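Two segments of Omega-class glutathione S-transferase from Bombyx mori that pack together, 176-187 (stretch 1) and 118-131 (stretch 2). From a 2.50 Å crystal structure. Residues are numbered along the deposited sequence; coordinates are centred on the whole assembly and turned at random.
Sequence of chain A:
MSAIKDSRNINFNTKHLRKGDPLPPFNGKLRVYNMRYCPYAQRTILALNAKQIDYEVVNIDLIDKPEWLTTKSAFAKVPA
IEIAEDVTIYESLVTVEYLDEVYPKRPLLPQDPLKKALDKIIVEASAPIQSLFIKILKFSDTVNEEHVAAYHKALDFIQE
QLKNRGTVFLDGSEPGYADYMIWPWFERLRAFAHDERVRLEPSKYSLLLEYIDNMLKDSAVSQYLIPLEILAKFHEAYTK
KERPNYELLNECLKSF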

# COMPACT_ATOMS: atom_id res chain seq x y z
N GLY A 176 -1.39 -13.17 -2.34
CA GLY A 176 -0.66 -12.91 -3.56
C GLY A 176 -0.84 -11.47 -4.02
O GLY A 176 -1.08 -10.58 -3.19
N TYR A 177 -0.74 -11.26 -5.33
CA TYR A 177 -0.70 -9.92 -5.89
C TYR A 177 -1.98 -9.17 -5.56
O TYR A 177 -1.94 -8.03 -5.07
CB TYR A 177 -0.55 -10.04 -7.40
CG TYR A 177 -0.63 -8.77 -8.20
CD1 TYR A 177 -1.86 -8.27 -8.62
CD2 TYR A 177 0.53 -8.11 -8.61
CE1 TYR A 177 -1.94 -7.12 -9.42
CE2 TYR A 177 0.46 -6.96 -9.41
CZ TYR A 177 -0.78 -6.47 -9.81
OH TYR A 177 -0.85 -5.32 -10.59
N ALA A 178 -3.11 -9.82 -5.81
CA ALA A 178 -4.42 -9.23 -5.58
C ALA A 178 -4.54 -8.84 -4.10
O ALA A 178 -4.93 -7.71 -3.77
CB ALA A 178 -5.51 -10.21 -5.99
N ASP A 179 -4.19 -9.76 -3.22
CA ASP A 179 -4.24 -9.46 -1.80
C ASP A 179 -3.31 -8.30 -1.45
O ASP A 179 -3.75 -7.30 -0.88
CB ASP A 179 -3.86 -10.68 -0.97
CG ASP A 179 -4.73 -11.89 -1.29
OD1 ASP A 179 -5.89 -11.94 -0.80
OD2 ASP A 179 -4.22 -12.79 -2.01
N TYR A 180 -2.03 -8.43 -1.79
CA TYR A 180 -1.06 -7.43 -1.38
C TYR A 180 -1.33 -6.06 -1.98
O TYR A 180 -1.07 -5.04 -1.34
CB TYR A 180 0.37 -7.86 -1.72
CG TYR A 180 0.90 -8.94 -0.81
CD1 TYR A 180 0.70 -8.88 0.58
CD2 TYR A 180 1.58 -10.05 -1.33
CE1 TYR A 180 1.18 -9.88 1.43
CE2 TYR A 180 2.06 -11.06 -0.50
CZ TYR A 180 1.86 -10.97 0.89
OH TYR A 180 2.36 -11.95 1.71
N MET A 181 -1.84 -6.04 -3.22
CA MET A 181 -1.95 -4.76 -3.94
C MET A 181 -3.17 -3.94 -3.47
O MET A 181 -3.24 -2.72 -3.70
CB MET A 181 -1.96 -4.96 -5.47
CG MET A 181 -0.66 -5.51 -6.04
SD MET A 181 0.79 -4.50 -5.64
CE MET A 181 1.44 -5.36 -4.19
N ILE A 182 -4.10 -4.59 -2.79
CA ILE A 182 -5.22 -3.86 -2.22
C ILE A 182 -5.05 -3.69 -0.71
O ILE A 182 -5.68 -2.82 -0.09
CB ILE A 182 -6.60 -4.52 -2.56
CG1 ILE A 182 -6.83 -5.80 -1.76
CG2 ILE A 182 -6.70 -4.80 -4.06
CD1 ILE A 182 -8.10 -6.58 -2.20
N TRP A 183 -4.17 -4.50 -0.13
CA TRP A 183 -4.04 -4.52 1.33
C TRP A 183 -3.90 -3.14 2.02
O TRP A 183 -4.50 -2.90 3.07
CB TRP A 183 -2.88 -5.44 1.78
CG TRP A 183 -2.64 -5.21 3.24
CD1 TRP A 183 -1.58 -4.56 3.81
CD2 TRP A 183 -3.53 -5.55 4.29
NE1 TRP A 183 -1.74 -4.51 5.19
CE2 TRP A 183 -2.94 -5.10 5.50
CE3 TRP A 183 -4.76 -6.21 4.34
CZ2 TRP A 183 -3.55 -5.29 6.75
CZ3 TRP A 183 -5.37 -6.40 5.59
CH2 TRP A 183 -4.76 -5.93 6.77
N PRO A 184 -3.09 -2.23 1.45
CA PRO A 184 -2.85 -0.99 2.20
C PRO A 184 -4.13 -0.24 2.57
O PRO A 184 -4.21 0.45 3.61
CB PRO A 184 -2.02 -0.14 1.22
CG PRO A 184 -1.32 -1.17 0.34
CD PRO A 184 -2.34 -2.28 0.17
N TRP A 185 -5.14 -0.35 1.72
CA TRP A 185 -6.38 0.37 2.00
C TRP A 185 -7.16 -0.33 3.09
O TRP A 185 -7.75 0.34 3.94
CB TRP A 185 -7.17 0.68 0.74
CG TRP A 185 -6.39 1.70 -0.01
CD1 TRP A 185 -6.46 3.06 0.17
CD2 TRP A 185 -5.34 1.46 -0.96
NE1 TRP A 185 -5.54 3.68 -0.65
CE2 TRP A 185 -4.85 2.73 -1.36
CE3 TRP A 185 -4.79 0.31 -1.54
CZ2 TRP A 185 -3.82 2.87 -2.30
CZ3 TRP A 185 -3.78 0.45 -2.48
CH2 TRP A 185 -3.30 1.73 -2.85
N PHE A 186 -7.13 -1.66 3.10
CA PHE A 186 -7.70 -2.37 4.23
C PHE A 186 -6.97 -2.04 5.55
O PHE A 186 -7.62 -1.95 6.61
CB PHE A 186 -7.74 -3.87 3.97
CG PHE A 186 -8.74 -4.26 2.92
CD1 PHE A 186 -9.99 -3.61 2.85
CD2 PHE A 186 -8.45 -5.25 1.99
CE1 PHE A 186 -10.93 -3.96 1.87
CE2 PHE A 186 -9.38 -5.61 1.01
CZ PHE A 186 -10.62 -4.96 0.95
N GLU A 187 -5.65 -1.87 5.50
CA GLU A 187 -4.90 -1.54 6.70
C GLU A 187 -5.44 -0.22 7.25
O GLU A 187 -5.60 -0.05 8.46
CB GLU A 187 -3.39 -1.43 6.44
CG GLU A 187 -2.57 -1.21 7.73
CD GLU A 187 -1.05 -1.38 7.58
OE1 GLU A 187 -0.29 -0.62 8.23
OE2 GLU A 187 -0.61 -2.29 6.83
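Stretch 2, residues 118-131: LDKIIVEASAPIQS

Stretch 2 runs alongside the helix 177-187 in the same N-to-C direction. It is helical from its first residue, where it continues a helix begun earlier in the chain, breaks its regular hydrogen bonding around Ser126, and resumes as a second helix from Ala127 that continues beyond Ser131. The first helix is nearly parallel to helix 177-187, at 12° with a closest axial approach of 8.7 Å; the second lies at 30° and 10.0 Å. No hydrogen bond links the two stretches, and the 630 Å² buried between them comes largely from apolar packing.

Leu118 is out of reach. The backbones come closest at Asp119, whose CA lies 5.1 Å from the CA of Ala178, where the CB of Ala178 points toward stretch 2. Asp119 points toward stretch 1, with its CG 3.6 Å from Ala178 CB and its OD2 4.3 Å from Tyr177 CB; its OD1 is hydrogen-bonded elsewhere in the structure. Lys120 leaves sideways and comes near the tyrosine ring, its CA 4.4 Å from Tyr177 CE1. Ile121 is out of reach.

Ile122 points toward stretch 1 and places CG2 4.2 Å from Ala178 CB and 4.4 Å from Ile182 CD1. Val123 is the centre of the packing. Its side chain, with chi1 in the t well, fits as a knob among Tyr177, Ala178, Met181 and Ile182: CG2 lies 3.6 Å from Tyr177 CE1 and 3.7 Å from Met181 CB, while Val123 CA is 3.7 Å from Ile182 CG2. Glu124 points away and Ala125 sideways, and neither makes contact.

At the junction, Ser126 points toward stretch 1, its OG 3.8 Å from Ile182 CG2. The same hydroxyl donates to Val123 O at 2.8 Å and accepts from Gln130 NE2 at 2.9 Å, so its polar needs are met within stretch 2 while it rests against an apolar side chain. Ala127 and Pro128 are out of reach.

In the second helix, Ile129 points toward stretch 1 and meets two aromatic residues: its CG2 is 3.7 Å from Trp185 CB, and its CD1 is 4.3 Å from Phe186 CE1. Gln130 leaves sideways but lays its aliphatic portion over one face of the Trp185 indole. Its CG is 3.4 Å from Trp185 CE2 and 3.6 Å from the centroid of the five-membered ring, 17° off the normal, a CH-pi contact. Ser131 points away and makes no contact.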

# COMPACT_ATOMS: atom_id res chain seq x y z
N LEU A 118 -7.86 -11.59 -13.89
CA LEU A 118 -8.80 -11.50 -12.78
C LEU A 118 -8.18 -10.82 -11.56
O LEU A 118 -8.81 -9.96 -10.93
CB LEU A 118 -9.29 -12.89 -12.38
CG LEU A 118 -10.47 -13.46 -13.17
CD1 LEU A 118 -10.59 -12.79 -14.54
CD2 LEU A 118 -10.37 -14.99 -13.28
N ASP A 119 -6.95 -11.19 -11.23
CA ASP A 119 -6.27 -10.51 -10.14
C ASP A 119 -6.16 -9.00 -10.37
O ASP A 119 -6.43 -8.23 -9.46
CB ASP A 119 -4.91 -11.12 -9.90
CG ASP A 119 -4.96 -12.22 -8.88
OD1 ASP A 119 -6.08 -12.76 -8.64
OD2 ASP A 119 -3.89 -12.55 -8.32
N LYS A 120 -5.79 -8.59 -11.58
CA LYS A 120 -5.63 -7.16 -11.87
C LYS A 120 -6.98 -6.44 -11.79
O LYS A 120 -7.07 -5.30 -11.31
CB LYS A 120 -4.96 -6.94 -13.23
CG LYS A 120 -3.71 -7.79 -13.46
CD LYS A 120 -2.80 -7.18 -14.52
CE LYS A 120 -1.37 -7.73 -14.37
NZ LYS A 120 -0.30 -6.86 -14.98
N ILE A 121 -8.03 -7.11 -12.27
CA ILE A 121 -9.39 -6.59 -12.15
C ILE A 121 -9.72 -6.36 -10.67
O ILE A 121 -10.13 -5.26 -10.27
CB ILE A 121 -10.41 -7.56 -12.82
CG1 ILE A 121 -10.21 -7.49 -14.34
CG2 ILE A 121 -11.86 -7.22 -12.41
CD1 ILE A 121 -10.93 -8.57 -15.15
N ILE A 122 -9.52 -7.38 -9.86
CA ILE A 122 -9.73 -7.22 -8.43
C ILE A 122 -9.02 -5.97 -7.88
O ILE A 122 -9.65 -5.16 -7.20
CB ILE A 122 -9.29 -8.47 -7.68
CG1 ILE A 122 -10.33 -9.57 -7.94
CG2 ILE A 122 -9.16 -8.17 -6.18
CD1 ILE A 122 -9.82 -10.98 -7.66
N VAL A 123 -7.74 -5.80 -8.19
CA VAL A 123 -7.02 -4.61 -7.74
C VAL A 123 -7.71 -3.32 -8.16
O VAL A 123 -7.85 -2.40 -7.35
CB VAL A 123 -5.58 -4.57 -8.27
CG1 VAL A 123 -4.95 -3.22 -7.93
CG2 VAL A 123 -4.77 -5.71 -7.70
N GLU A 124 -8.13 -3.24 -9.43
CA GLU A 124 -8.86 -2.07 -9.95
C GLU A 124 -10.12 -1.87 -9.16
O GLU A 124 -10.48 -0.74 -8.85
CB GLU A 124 -9.27 -2.24 -11.43
CG GLU A 124 -8.59 -1.31 -12.43
CD GLU A 124 -8.61 0.18 -12.04
OE1 GLU A 124 -9.72 0.78 -11.98
OE2 GLU A 124 -7.51 0.76 -11.82
N ALA A 125 -10.80 -2.97 -8.85
CA ALA A 125 -12.00 -2.90 -8.02
C ALA A 125 -11.78 -2.10 -6.70
O ALA A 125 -12.75 -1.61 -6.11
CB ALA A 125 -12.57 -4.30 -7.74
N SER A 126 -10.54 -1.93 -6.24
CA SER A 126 -10.37 -1.15 -5.00
C SER A 126 -10.24 0.38 -5.18
O SER A 126 -10.11 1.12 -4.19
CB SER A 126 -9.22 -1.68 -4.16
OG SER A 126 -7.97 -1.33 -4.73
N ALA A 127 -10.30 0.87 -6.42
CA ALA A 127 -10.19 2.32 -6.66
C ALA A 127 -11.19 3.17 -5.84
O ALA A 127 -10.80 4.19 -5.26
CB ALA A 127 -10.31 2.64 -8.15
N PRO A 128 -12.47 2.75 -5.78
CA PRO A 128 -13.47 3.50 -4.99
C PRO A 128 -13.09 3.59 -3.51
O PRO A 128 -13.41 4.57 -2.83
CB PRO A 128 -14.75 2.67 -5.15
CG PRO A 128 -14.57 1.98 -6.46
CD PRO A 128 -13.10 1.66 -6.54
N ILE A 129 -12.40 2.56 -3.03
CA ILE A 129 -11.90 2.56 -1.65
C ILE A 129 -10.76 3.56 -1.52
O ILE A 129 -10.72 4.37 -0.59
CB ILE A 129 -11.42 1.16 -1.24
CG1 ILE A 129 -12.60 0.19 -1.28
CG2 ILE A 129 -10.74 1.21 0.16
CD1 ILE A 129 -12.19 -1.25 -1.17
N GLN A 130 -9.81 3.49 -2.45
CA GLN A 130 -8.69 4.42 -2.48
C GLN A 130 -9.25 5.82 -2.52
O GLN A 130 -8.73 6.72 -1.87
CB GLN A 130 -7.83 4.15 -3.71
CG GLN A 130 -7.27 2.71 -3.79
CD GLN A 130 -6.64 2.40 -5.16
OE1 GLN A 130 -5.99 3.27 -5.77
NE2 GLN A 130 -6.84 1.18 -5.65
N SER A 131 -10.33 6.00 -3.27
CA SER A 131 -10.94 7.31 -3.47
C SER A 131 -11.64 7.84 -2.22
O SER A 131 -11.42 8.98 -1.81
CB SER A 131 -11.94 7.24 -4.63
OG SER A 131 -12.48 8.52 -4.89